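Local structure of cellulose 1,4-beta-cellobiosidase (Thermobifida fusca, 4JJJ) at residues A61-G64 / R65-D69; G199-G202 / Y203-F207. The protein probably hydrolyses beta-1,4 linkages of cellulose to release cellobiose, this chain being its family 48 glycosyl hydrolase domain. The protein carries 1 engineered substitution. All coordinates share one frame; numbering follows the deposited sequence.

Overall arrangement
Interactions 1 and 2 lie on opposite sides of the chain's centre, about 36 Å apart at their nearest atoms. Interaction 1 is partly buried and belongs to helix 50-67, at the end where it gives way to helix 71-83. Interaction 2 is a buried contact in the irregular stretch between strands 192-193 and 208-209, close to bound glucose. The two share no helix or strand. In 61-69 a run of helical backbone bonds ends at a glycine, with a threonine hydroxyl doubling one bond and its methyl packing on a tyrosine ring. In 199-207 two overlapping beta turns set the backbone, and an amide-carboxylate bond and one water link the residues around them.

Interaction 1 of 2, residues A61-G64 / R65-D69; sequences AYYG and RVTGD
Tyr63 O is gripped by two groups of Thr67. OG1 of Thr67 donates to Tyr63 O at 2.8 Å, from above the carbonyl plane. Thr67 N reaches Tyr63 O at 2.9 Å from the opposite face. OG1 stands between the backbone N and the carbonyl carbon of its own residue (chi1 66°), which turns it back toward the preceding helical turn. Thr67 OG1 also accepts from Asp69 N at 3.1 Å, closing an ST turn. The hydroxyl thus ties the last helical turn to the chain that leaves it.

Thr67 CG2 sits over a face of the Tyr63 ring, 3.8 Å from its centroid, a CH-pi contact. OG1 lies above the same ring, offset toward the rim near CE2. Asp69 OD2 is in the ring plane, at the edge, with the carboxylate turned 68° from the ring. One water bridges Tyr63 OH (2.6 Å) and Asp69 OD2 (2.8 Å). Tyr10 of helix 2-14 also stacks on Tyr63.

On another side of the helix, Arg65 and Tyr62 run side by side. The extended arginine chain brings Arg65 CD to 4.0 Å from Tyr62 CE2. Arg65 makes a cation-pi contact with Trp239, and Tyr62 OH bonds to Glu635 of helix 620-637.

Gly68 N bonds to Gly64 O at 2.8 Å, and Gly68 leaves helical geometry with positive phi. Asp69 OD1 then caps Lys71 N. This is a helix C-terminus followed by a positive-phi glycine, in the (alpha/alpha)6 fold of this family.

Interaction 2 of 2, residues G199-G202 / Y203-F207; sequences GPNG and YLDLF
Asn201 ND2 donates to Asp205 OD2 at 3.1 Å, in a nearly straight bond with an N-H...O angle of 177°. The oxygen lies in the amide plane of Asn201, yet the amide meets the carboxylate from above its plane. The two flat groups are almost perpendicular, 79° apart. Asp205 CG sits between its backbone N and carbonyl carbon (chi1 56°), which swings the carboxylate back over the preceding turn. Both side chains are partly exposed. This is the water-linked side of the contact, where carbon contacts are sparse: Asn201 CB comes only to 3.9 Å from Asp205 OD2. A water lies beside them. The water oxygen accepts from Asn201 N and donates to Gly202 O and, at 2.7 Å, to Asp205 OD1. Trp568 NE1 also bonds to OD1, so each carboxylate oxygen has a partner.

Two beta turns overlap here. A type I turn runs from Gly199 to Gly202, and a type II' turn from Asn201 to Leu204, with Gly202 at the positive-phi position that favours glycine. The second turn is closed by Leu204 N donating to Asn201 O at 3.1 Å. An alanine in place of Asp205 would probably leave the Asn201 amide free to turn and cost the bridging water and Trp568 NE1 an acceptor.

The buried side is closely packed. Leu204 CB and CG both touch Asn201 O, each at 3.5 Å, and the leucine continues onto Gln216 and Arg218 of strand 216-220. Tyr203 CB lies 3.6 Å from Gly202 C. The Tyr203 side chain touches His189 and Pro190 of strand 189-190, while Tyr203 N bonds to Asp193 OD2.

Interaction 1 of 2, residues A61-G64 / R65-D69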
# COMPACT_ATOMS: atom_id res chain seq x y z
N ALA A 61 -18.17 3.27 -5.99
CA ALA A 61 -19.15 3.14 -4.90
C ALA A 61 -19.84 4.47 -4.68
O ALA A 61 -21.08 4.56 -4.45
CB ALA A 61 -18.44 2.63 -3.61
N TYR A 62 -19.10 5.57 -4.69
CA TYR A 62 -19.70 6.92 -4.60
C TYR A 62 -20.57 7.20 -5.81
O TYR A 62 -21.61 7.81 -5.67
CB TYR A 62 -18.67 8.02 -4.42
CG TYR A 62 -18.44 8.40 -2.96
CD1 TYR A 62 -17.24 8.17 -2.34
CD2 TYR A 62 -19.46 8.98 -2.27
CE1 TYR A 62 -17.03 8.51 -1.02
CE2 TYR A 62 -19.28 9.30 -0.92
CZ TYR A 62 -18.02 9.09 -0.30
OH TYR A 62 -17.76 9.34 1.07
N TYR A 63 -20.21 6.72 -6.98
CA TYR A 63 -21.10 6.81 -8.10
C TYR A 63 -22.43 6.12 -7.84
O TYR A 63 -23.50 6.67 -8.14
CB TYR A 63 -20.44 6.30 -9.39
CG TYR A 63 -21.31 6.55 -10.64
CD1 TYR A 63 -21.38 7.83 -11.18
CD2 TYR A 63 -22.11 5.56 -11.13
CE1 TYR A 63 -22.16 8.06 -12.30
CE2 TYR A 63 -22.92 5.76 -12.25
CZ TYR A 63 -22.92 7.01 -12.80
OH TYR A 63 -23.78 7.35 -13.90
N GLY A 64 -22.41 4.91 -7.30
CA GLY A 64 -23.64 4.28 -6.81
C GLY A 64 -24.43 5.05 -5.83
O GLY A 64 -25.65 5.10 -5.90
N ARG A 65 -23.77 5.68 -4.88
CA ARG A 65 -24.46 6.51 -3.90
C ARG A 65 -25.22 7.62 -4.55
O ARG A 65 -26.40 7.86 -4.26
CB ARG A 65 -23.51 7.12 -2.87
CG ARG A 65 -24.18 7.99 -1.83
CD ARG A 65 -23.26 8.69 -0.83
NE ARG A 65 -24.13 9.29 0.18
CZ ARG A 65 -24.79 10.41 0.03
NH1 ARG A 65 -24.57 11.30 -0.95
NH2 ARG A 65 -25.68 10.69 0.97
N VAL A 66 -24.56 8.26 -5.49
CA VAL A 66 -25.06 9.48 -6.04
C VAL A 66 -26.17 9.14 -7.09
O VAL A 66 -27.17 9.91 -7.21
CB VAL A 66 -23.92 10.32 -6.71
CG1 VAL A 66 -24.47 11.41 -7.58
CG2 VAL A 66 -23.04 10.96 -5.60
N THR A 67 -26.06 8.06 -7.78
CA THR A 67 -26.95 7.77 -8.92
C THR A 67 -27.87 6.60 -8.72
O THR A 67 -28.84 6.39 -9.49
CB THR A 67 -26.19 7.50 -10.23
OG1 THR A 67 -25.42 6.26 -10.12
CG2 THR A 67 -25.32 8.66 -10.64
N GLY A 68 -27.63 5.74 -7.75
CA GLY A 68 -28.25 4.42 -7.63
C GLY A 68 -27.89 3.38 -8.61
O GLY A 68 -28.49 2.31 -8.59
N ASP A 69 -26.90 3.59 -9.46
CA ASP A 69 -26.44 2.62 -10.43
C ASP A 69 -25.20 1.94 -9.89
O ASP A 69 -24.14 2.61 -9.76
CB ASP A 69 -26.10 3.28 -11.75
CG ASP A 69 -25.54 2.29 -12.78
OD1 ASP A 69 -25.66 1.06 -12.60
OD2 ASP A 69 -24.99 2.76 -13.84
O HOH W 1 -25.30 5.39 -14.73

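Interaction 2 of 2, residues G199-G202 / Y203-F207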
# COMPACT_ATOMS: atom_id res chain seq x y z
N GLY A 199 18.73 -13.81 -16.33
CA GLY A 199 19.92 -14.68 -16.51
C GLY A 199 19.47 -16.10 -16.69
O GLY A 199 18.32 -16.42 -16.93
N PRO A 200 20.35 -17.06 -16.49
CA PRO A 200 20.02 -18.41 -16.72
C PRO A 200 18.99 -19.01 -15.79
O PRO A 200 18.29 -19.95 -16.15
CB PRO A 200 21.34 -19.15 -16.57
CG PRO A 200 22.21 -18.24 -15.96
CD PRO A 200 21.74 -16.85 -16.07
N ASN A 201 18.90 -18.46 -14.58
CA ASN A 201 17.88 -18.81 -13.64
C ASN A 201 16.86 -17.64 -13.52
O ASN A 201 16.35 -17.36 -12.44
CB ASN A 201 18.50 -19.02 -12.31
CG ASN A 201 19.55 -20.18 -12.35
OD1 ASN A 201 19.18 -21.29 -12.83
ND2 ASN A 201 20.74 -19.97 -11.87
N GLY A 202 16.61 -17.01 -14.63
CA GLY A 202 15.67 -15.84 -14.67
C GLY A 202 16.28 -14.76 -13.80
O GLY A 202 17.48 -14.33 -13.85
N TYR A 203 15.44 -14.24 -12.89
CA TYR A 203 15.91 -13.24 -11.97
C TYR A 203 16.11 -13.80 -10.55
O TYR A 203 16.50 -13.08 -9.67
CB TYR A 203 14.86 -12.10 -11.88
CG TYR A 203 14.75 -11.28 -13.18
CD1 TYR A 203 14.08 -11.80 -14.28
CD2 TYR A 203 15.28 -9.98 -13.25
CE1 TYR A 203 13.98 -11.06 -15.42
CE2 TYR A 203 15.20 -9.23 -14.40
CZ TYR A 203 14.52 -9.79 -15.48
OH TYR A 203 14.35 -9.03 -16.67
N LEU A 204 15.87 -15.13 -10.38
CA LEU A 204 15.67 -15.65 -9.03
C LEU A 204 16.95 -15.49 -8.20
O LEU A 204 16.89 -15.19 -6.96
CB LEU A 204 15.31 -17.11 -9.07
CG LEU A 204 14.08 -17.47 -9.79
CD1 LEU A 204 13.86 -18.96 -9.81
CD2 LEU A 204 12.85 -16.73 -9.17
N ASP A 205 18.11 -15.70 -8.82
CA ASP A 205 19.32 -15.68 -8.12
C ASP A 205 19.96 -14.35 -7.93
O ASP A 205 21.12 -14.28 -7.45
CB ASP A 205 20.35 -16.72 -8.71
CG ASP A 205 20.63 -16.53 -10.21
OD1 ASP A 205 20.08 -15.61 -10.82
OD2 ASP A 205 21.55 -17.24 -10.75
N LEU A 206 19.22 -13.24 -8.21
CA LEU A 206 19.64 -11.93 -7.73
C LEU A 206 19.24 -11.83 -6.23
O LEU A 206 19.74 -11.01 -5.52
CB LEU A 206 18.82 -10.88 -8.51
CG LEU A 206 19.19 -10.69 -9.98
CD1 LEU A 206 18.13 -9.90 -10.75
CD2 LEU A 206 20.48 -9.97 -10.09
N PHE A 207 18.24 -12.62 -5.85
CA PHE A 207 17.49 -12.44 -4.64
C PHE A 207 17.67 -13.52 -3.60
O PHE A 207 17.83 -13.18 -2.44
CB PHE A 207 16.01 -12.17 -4.94
CG PHE A 207 15.81 -11.08 -5.97
CD1 PHE A 207 16.36 -9.85 -5.81
CD2 PHE A 207 15.04 -11.30 -7.12
CE1 PHE A 207 16.18 -8.83 -6.73
CE2 PHE A 207 14.85 -10.32 -8.06
CZ PHE A 207 15.38 -9.07 -7.84
O HOH W 2 19.74 -15.94 -13.50